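Local coordinates for adenosine monophosphate-protein transferase (Sulfolobus tokodaii, PDB 2EKM) that is of unestablished function but probably acts on adenosine or adenosine nucleotides, at residues 7-12 with 116-121; 34-39 with 94-99. All coordinates share one frame; numbering follows the deposited sequence.

Contact 1 (7-12 with 116-121); sequences VIRVEI and PLQVLV
Arg-9 leans across Gln-118 with its chain folded back toward the start of the neighbouring strand. Its CB leaves on the face that also carries Val-7, Gln-118 and Leu-120. CG stands anti to the backbone N (chi1 168°), the bend at chi2 brings CD to 3.9 Å from Leu-117 O, and a second bend at chi3 turns NE so that the guanidinium comes over Gln-118. CZ then lies over the Gln-118 chain, whose CG sits 3.7 Å above the guanidinium plane, off-centre toward its rim. NH2 passes nearest the Gln-118 side chain, whereas NH1 gives a hydrogen bond to a water at 2.9 Å and another to Gln-126 of the second subunit. That water also accepts from Leu-117 N and donates to Val-10 O, so it bridges the two backbones where they diverge beyond the strand pairing.

The backbones form an antiparallel pair in the three-stranded sheet 4-10, 117-123, 128-135, with strand 117-123 in the middle. Ile-8 and Val-119 are a hydrogen-bonded pair: Ile-8 N reaches Val-119 O at 2.8 Å, and Val-119 N returns the bond to Ile-8 O. Gln-118 CA adds a CA-H...O contact to the same Ile-8 oxygen.

On the other face the side chains are apolar and face helix 65-78 and strand 16-22. Val-10 CG2 presses on Val-119 CG2 at 3.5 Å, tighter than usual for two methyls, while Ile-8 CG1 meets Val-121 CG2 at 3.8 Å. Farther along, Ile-12 CD1 touches Leu-117 CB at 4.1 Å.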
loop_
_atom_site.group_PDB
_atom_site.type_symbol
_atom_site.label_atom_id
_atom_site.label_comp_id
_atom_site.label_asym_id
_atom_site.label_seq_id
_atom_site.Cartn_x
_atom_site.Cartn_y
_atom_site.Cartn_z
ATOM N N VAL A 7 -8.649 14.981 10.527
ATOM C CA VAL A 7 -9.175 14.846 9.174
ATOM C C VAL A 7 -8.655 16.038 8.385
ATOM O O VAL A 7 -9.084 17.167 8.607
ATOM C CB VAL A 7 -10.718 14.867 9.163
ATOM C CG1 VAL A 7 -11.233 14.685 7.738
ATOM C CG2 VAL A 7 -11.257 13.771 10.081
ATOM N N ILE A 8 -7.732 15.781 7.466
ATOM C CA ILE A 8 -7.122 16.834 6.661
ATOM C C ILE A 8 -7.747 17.009 5.277
ATOM O O ILE A 8 -7.803 16.064 4.489
ATOM C CB ILE A 8 -5.604 16.560 6.474
ATOM C CG1 ILE A 8 -4.929 16.414 7.842
ATOM C CG2 ILE A 8 -4.957 17.680 5.666
ATOM C CD1 ILE A 8 -5.082 17.624 8.738
ATOM N N ARG A 9 -8.204 18.224 4.988
ATOM C CA ARG A 9 -8.795 18.545 3.695
ATOM C C ARG A 9 -7.687 18.857 2.697
ATOM O O ARG A 9 -6.876 19.754 2.925
ATOM C CB ARG A 9 -9.730 19.755 3.812
ATOM C CG ARG A 9 -10.180 20.338 2.467
ATOM C CD ARG A 9 -10.925 19.316 1.609
ATOM N NE ARG A 9 -12.175 18.885 2.235
ATOM C CZ ARG A 9 -12.913 17.862 1.812
ATOM N NH1 ARG A 9 -12.530 17.158 0.754
ATOM N NH2 ARG A 9 -14.024 17.533 2.455
ATOM N N VAL A 10 -7.655 18.114 1.596
ATOM C CA VAL A 10 -6.643 18.312 0.564
ATOM C C VAL A 10 -7.201 19.160 -0.575
ATOM O O VAL A 10 -8.195 18.791 -1.198
ATOM C CB VAL A 10 -6.163 16.953 -0.007
ATOM C CG1 VAL A 10 -5.229 17.180 -1.194
ATOM C CG2 VAL A 10 -5.450 16.155 1.085
ATOM N N GLU A 11 -6.569 20.300 -0.844
ATOM C CA GLU A 11 -7.038 21.165 -1.920
ATOM C C GLU A 11 -6.613 20.617 -3.278
ATOM O O GLU A 11 -5.438 20.346 -3.511
ATOM C CB GLU A 11 -6.505 22.596 -1.755
ATOM C CG GLU A 11 -6.668 23.458 -3.017
ATOM C CD GLU A 11 -6.216 24.901 -2.832
ATOM O OE1 GLU A 11 -5.253 25.144 -2.074
ATOM O OE2 GLU A 11 -6.816 25.796 -3.462
ATOM N N ILE A 12 -7.584 20.450 -4.168
ATOM C CA ILE A 12 -7.316 19.955 -5.511
ATOM C C ILE A 12 -7.966 20.915 -6.500
ATOM O O ILE A 12 -9.137 20.770 -6.835
ATOM C CB ILE A 12 -7.913 18.545 -5.724
ATOM C CG1 ILE A 12 -7.309 17.563 -4.719
ATOM C CG2 ILE A 12 -7.642 18.074 -7.150
ATOM C CD1 ILE A 12 -7.948 16.190 -4.743
ATOM N N PRO A 116 -12.924 15.209 -4.317
ATOM C CA PRO A 116 -12.721 15.814 -3.016
ATOM C C PRO A 116 -11.996 14.793 -2.131
ATOM O O PRO A 116 -12.405 13.629 -2.096
ATOM C CB PRO A 116 -14.147 16.110 -2.464
ATOM C CG PRO A 116 -14.882 16.406 -3.739
ATOM C CD PRO A 116 -14.366 15.329 -4.677
ATOM N N LEU A 117 -10.912 15.191 -1.475
ATOM C CA LEU A 117 -10.125 14.234 -0.710
ATOM C C LEU A 117 -9.761 14.651 0.705
ATOM O O LEU A 117 -9.376 15.792 0.956
ATOM C CB LEU A 117 -8.837 13.918 -1.477
ATOM C CG LEU A 117 -7.817 12.969 -0.836
ATOM C CD1 LEU A 117 -8.321 11.534 -0.917
ATOM C CD2 LEU A 117 -6.474 13.098 -1.563
ATOM N N GLN A 118 -9.878 13.698 1.626
ATOM C CA GLN A 118 -9.527 13.914 3.022
ATOM C C GLN A 118 -8.456 12.888 3.389
ATOM O O GLN A 118 -8.549 11.719 3.006
ATOM C CB GLN A 118 -10.736 13.700 3.934
ATOM C CG GLN A 118 -11.773 14.813 3.933
ATOM C CD GLN A 118 -12.970 14.467 4.802
ATOM O OE1 GLN A 118 -13.638 15.349 5.351
ATOM N NE2 GLN A 118 -13.252 13.176 4.925
ATOM N N VAL A 119 -7.438 13.328 4.119
ATOM C CA VAL A 119 -6.382 12.428 4.559
ATOM C C VAL A 119 -6.552 12.274 6.066
ATOM O O VAL A 119 -6.633 13.264 6.793
ATOM C CB VAL A 119 -4.977 12.990 4.239
ATOM C CG1 VAL A 119 -3.906 12.053 4.779
ATOM C CG2 VAL A 119 -4.811 13.148 2.731
ATOM N N LEU A 120 -6.636 11.025 6.518
ATOM C CA LEU A 120 -6.811 10.713 7.930
ATOM C C LEU A 120 -5.439 10.551 8.569
ATOM O O LEU A 120 -4.667 9.671 8.193
ATOM C CB LEU A 120 -7.632 9.428 8.073
ATOM C CG LEU A 120 -8.979 9.465 7.335
ATOM C CD1 LEU A 120 -9.618 8.091 7.343
ATOM C CD2 LEU A 120 -9.897 10.494 7.978
ATOM N N VAL A 121 -5.148 11.401 9.547
ATOM C CA VAL A 121 -3.854 11.387 10.211
ATOM C C VAL A 121 -3.927 11.099 11.708
ATOM O O VAL A 121 -4.616 11.792 12.454
ATOM C CB VAL A 121 -3.137 12.741 10.007
ATOM C CG1 VAL A 121 -1.728 12.684 10.573
ATOM C CG2 VAL A 121 -3.116 13.095 8.530
HETATM O O HOH W 1 -10.636 17.968 -1.314
#

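Contact 2 (34-39 with 94-99); sequences ETLASS and INVLNR
Arg-99 and Thr-35 pass alongside one another, running opposite ways, where the C-terminal end of helix 28-37 meets helix 93-101, a helix-to-helix contact closed by an arginine laid over the turn that leaves the first helix. With CG anti to its carbonyl carbon (chi1 -77°), Arg-99 runs extended to NE, and its CB, CG and CD all pass close to Thr-35 OG1, CB at 3.3 Å.

The guanidinium lies flat against the backbone beyond the helix: Ser-39 CA sits 3.5 Å above its plane, over the centre, and Ser-38 C is on the same face. NH1 donates to Ser-38 OG at 3.2 Å, with the acceptor tilted 20° out of the plane, and makes a weak, bent bond to Thr-35 O. A positive group is thus set beside the carbonyl end of a helix, where the helix dipole would be expected to favour it.

Both serines are tied back to the helix they follow. Ser-38 OG and Ser-38 N grip Glu-34 O from opposite faces of its plane, so the hydroxyl that receives NH1 is itself held by the last turn. Leu-36 O also accepts two bonds, from Ser-39 N and Ser-39 OG.

Deeper in, Leu-36 and Val-96 cross at about a right angle, the CD2 methyl of Leu-36 meeting Val-96 CB at 3.8 Å, and both side chains also touch Leu-43. Val-96 CG1, also in touch with Leu-36 CD2, lies 3.5 Å from Ser-39 OG. A water between Thr-35 and the backbone of Arg-99 joins the helices: it is 2.8 Å from Thr-35 OG1 and donates to Arg-99 O at 2.6 Å.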
loop_
_atom_site.group_PDB
_atom_site.type_symbol
_atom_site.label_atom_id
_atom_site.label_comp_id
_atom_site.label_asym_id
_atom_site.label_seq_id
_atom_site.Cartn_x
_atom_site.Cartn_y
_atom_site.Cartn_z
ATOM N N GLU A 34 12.762 12.949 -11.550
ATOM C CA GLU A 34 13.281 12.300 -12.743
ATOM C C GLU A 34 12.278 11.437 -13.499
ATOM O O GLU A 34 12.147 11.559 -14.716
ATOM C CB GLU A 34 14.511 11.462 -12.382
ATOM C CG GLU A 34 15.760 12.291 -12.136
ATOM C CD GLU A 34 16.954 11.460 -11.690
ATOM O OE1 GLU A 34 17.074 10.293 -12.116
ATOM O OE2 GLU A 34 17.783 11.985 -10.922
ATOM N N THR A 35 11.564 10.569 -12.787
ATOM C CA THR A 35 10.615 9.689 -13.447
ATOM C C THR A 35 9.419 10.448 -14.036
ATOM O O THR A 35 8.858 10.039 -15.053
ATOM C CB THR A 35 10.144 8.565 -12.480
ATOM O OG1 THR A 35 9.617 7.470 -13.244
ATOM C CG2 THR A 35 9.089 9.086 -11.507
ATOM N N LEU A 36 9.031 11.555 -13.406
ATOM C CA LEU A 36 7.926 12.357 -13.921
ATOM C C LEU A 36 8.401 13.135 -15.154
ATOM O O LEU A 36 7.707 13.192 -16.170
ATOM C CB LEU A 36 7.418 13.325 -12.845
ATOM C CG LEU A 36 6.730 12.646 -11.653
ATOM C CD1 LEU A 36 6.378 13.664 -10.573
ATOM C CD2 LEU A 36 5.479 11.931 -12.151
ATOM N N ALA A 37 9.596 13.712 -15.065
ATOM C CA ALA A 37 10.165 14.482 -16.167
ATOM C C ALA A 37 10.310 13.649 -17.439
ATOM O O ALA A 37 10.051 14.141 -18.538
ATOM C CB ALA A 37 11.529 15.054 -15.761
ATOM N N SER A 38 10.717 12.390 -17.297
ATOM C CA SER A 38 10.890 11.534 -18.467
ATOM C C SER A 38 9.641 10.731 -18.833
ATOM O O SER A 38 9.699 9.843 -19.684
ATOM C CB SER A 38 12.089 10.590 -18.278
ATOM O OG SER A 38 11.931 9.744 -17.156
ATOM N N SER A 39 8.510 11.042 -18.203
ATOM C CA SER A 39 7.279 10.324 -18.519
ATOM C C SER A 39 6.640 10.995 -19.730
ATOM O O SER A 39 5.955 10.350 -20.523
ATOM C CB SER A 39 6.308 10.342 -17.330
ATOM O OG SER A 39 5.793 11.639 -17.089
ATOM N N ILE A 94 -2.976 7.908 -14.217
ATOM C CA ILE A 94 -2.671 6.652 -14.900
ATOM C C ILE A 94 -1.442 6.784 -15.791
ATOM O O ILE A 94 -0.837 5.782 -16.172
ATOM C CB ILE A 94 -3.858 6.125 -15.754
ATOM C CG1 ILE A 94 -4.272 7.158 -16.801
ATOM C CG2 ILE A 94 -5.030 5.763 -14.849
ATOM C CD1 ILE A 94 -5.355 6.640 -17.746
ATOM N N ASN A 95 -1.073 8.018 -16.124
ATOM C CA ASN A 95 0.110 8.243 -16.954
ATOM C C ASN A 95 1.387 7.936 -16.176
ATOM O O ASN A 95 2.375 7.473 -16.747
ATOM C CB ASN A 95 0.223 9.706 -17.411
ATOM C CG ASN A 95 -0.898 10.141 -18.338
ATOM O OD1 ASN A 95 -1.528 9.331 -19.023
ATOM N ND2 ASN A 95 -1.127 11.443 -18.385
ATOM N N VAL A 96 1.370 8.196 -14.872
ATOM C CA VAL A 96 2.576 8.013 -14.070
ATOM C C VAL A 96 2.490 7.164 -12.817
ATOM O O VAL A 96 3.502 6.948 -12.155
ATOM C CB VAL A 96 3.144 9.385 -13.643
ATOM C CG1 VAL A 96 3.488 10.216 -14.872
ATOM C CG2 VAL A 96 2.128 10.121 -12.778
ATOM N N LEU A 97 1.306 6.673 -12.482
ATOM C CA LEU A 97 1.178 5.888 -11.263
ATOM C C LEU A 97 2.134 4.696 -11.208
ATOM O O LEU A 97 2.779 4.466 -10.184
ATOM C CB LEU A 97 -0.271 5.435 -11.075
ATOM C CG LEU A 97 -0.724 5.200 -9.628
ATOM C CD1 LEU A 97 -0.304 6.364 -8.728
ATOM C CD2 LEU A 97 -2.239 5.035 -9.606
ATOM N N ASN A 98 2.245 3.938 -12.296
ATOM C CA ASN A 98 3.153 2.794 -12.280
ATOM C C ASN A 98 4.622 3.207 -12.128
ATOM O O ASN A 98 5.402 2.502 -11.483
ATOM C CB ASN A 98 2.952 1.916 -13.525
ATOM C CG ASN A 98 1.717 1.029 -13.415
ATOM O OD1 ASN A 98 1.228 0.773 -12.317
ATOM N ND2 ASN A 98 1.221 0.546 -14.547
ATOM N N ARG A 99 5.009 4.339 -12.709
ATOM C CA ARG A 99 6.396 4.806 -12.566
ATOM C C ARG A 99 6.678 5.089 -11.097
ATOM O O ARG A 99 7.735 4.733 -10.570
ATOM C CB ARG A 99 6.633 6.088 -13.376
ATOM C CG ARG A 99 6.795 5.849 -14.859
ATOM C CD ARG A 99 6.912 7.158 -15.633
ATOM N NE ARG A 99 7.320 6.898 -17.008
ATOM C CZ ARG A 99 8.522 7.181 -17.501
ATOM N NH1 ARG A 99 9.441 7.755 -16.739
ATOM N NH2 ARG A 99 8.813 6.852 -18.749
HETATM O O HOH W 2 9.908 4.982 -12.004
#

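Overall arrangement
Contacts 1 and 2 lie on opposite sides of the chain's centre, their centres 23 Å apart and their nearest atoms about 12 Å apart, without touching. Contact 2 is nested along the chain inside the loop closed by contact 1, since residues 34-39 and 94-99 both fall between 7-12 and 116-121. Contact 1 belongs to the three-stranded antiparallel sheet; contact 2 joins two helices that lie against the five-stranded one, Leu-36 touching strand 44-50 and Leu-97 touching strand 108-113. Strand 16-22 of that larger sheet packs against contact 1. Both contacts also meet the second subunit, so the two regions share in building the three-chain assembly.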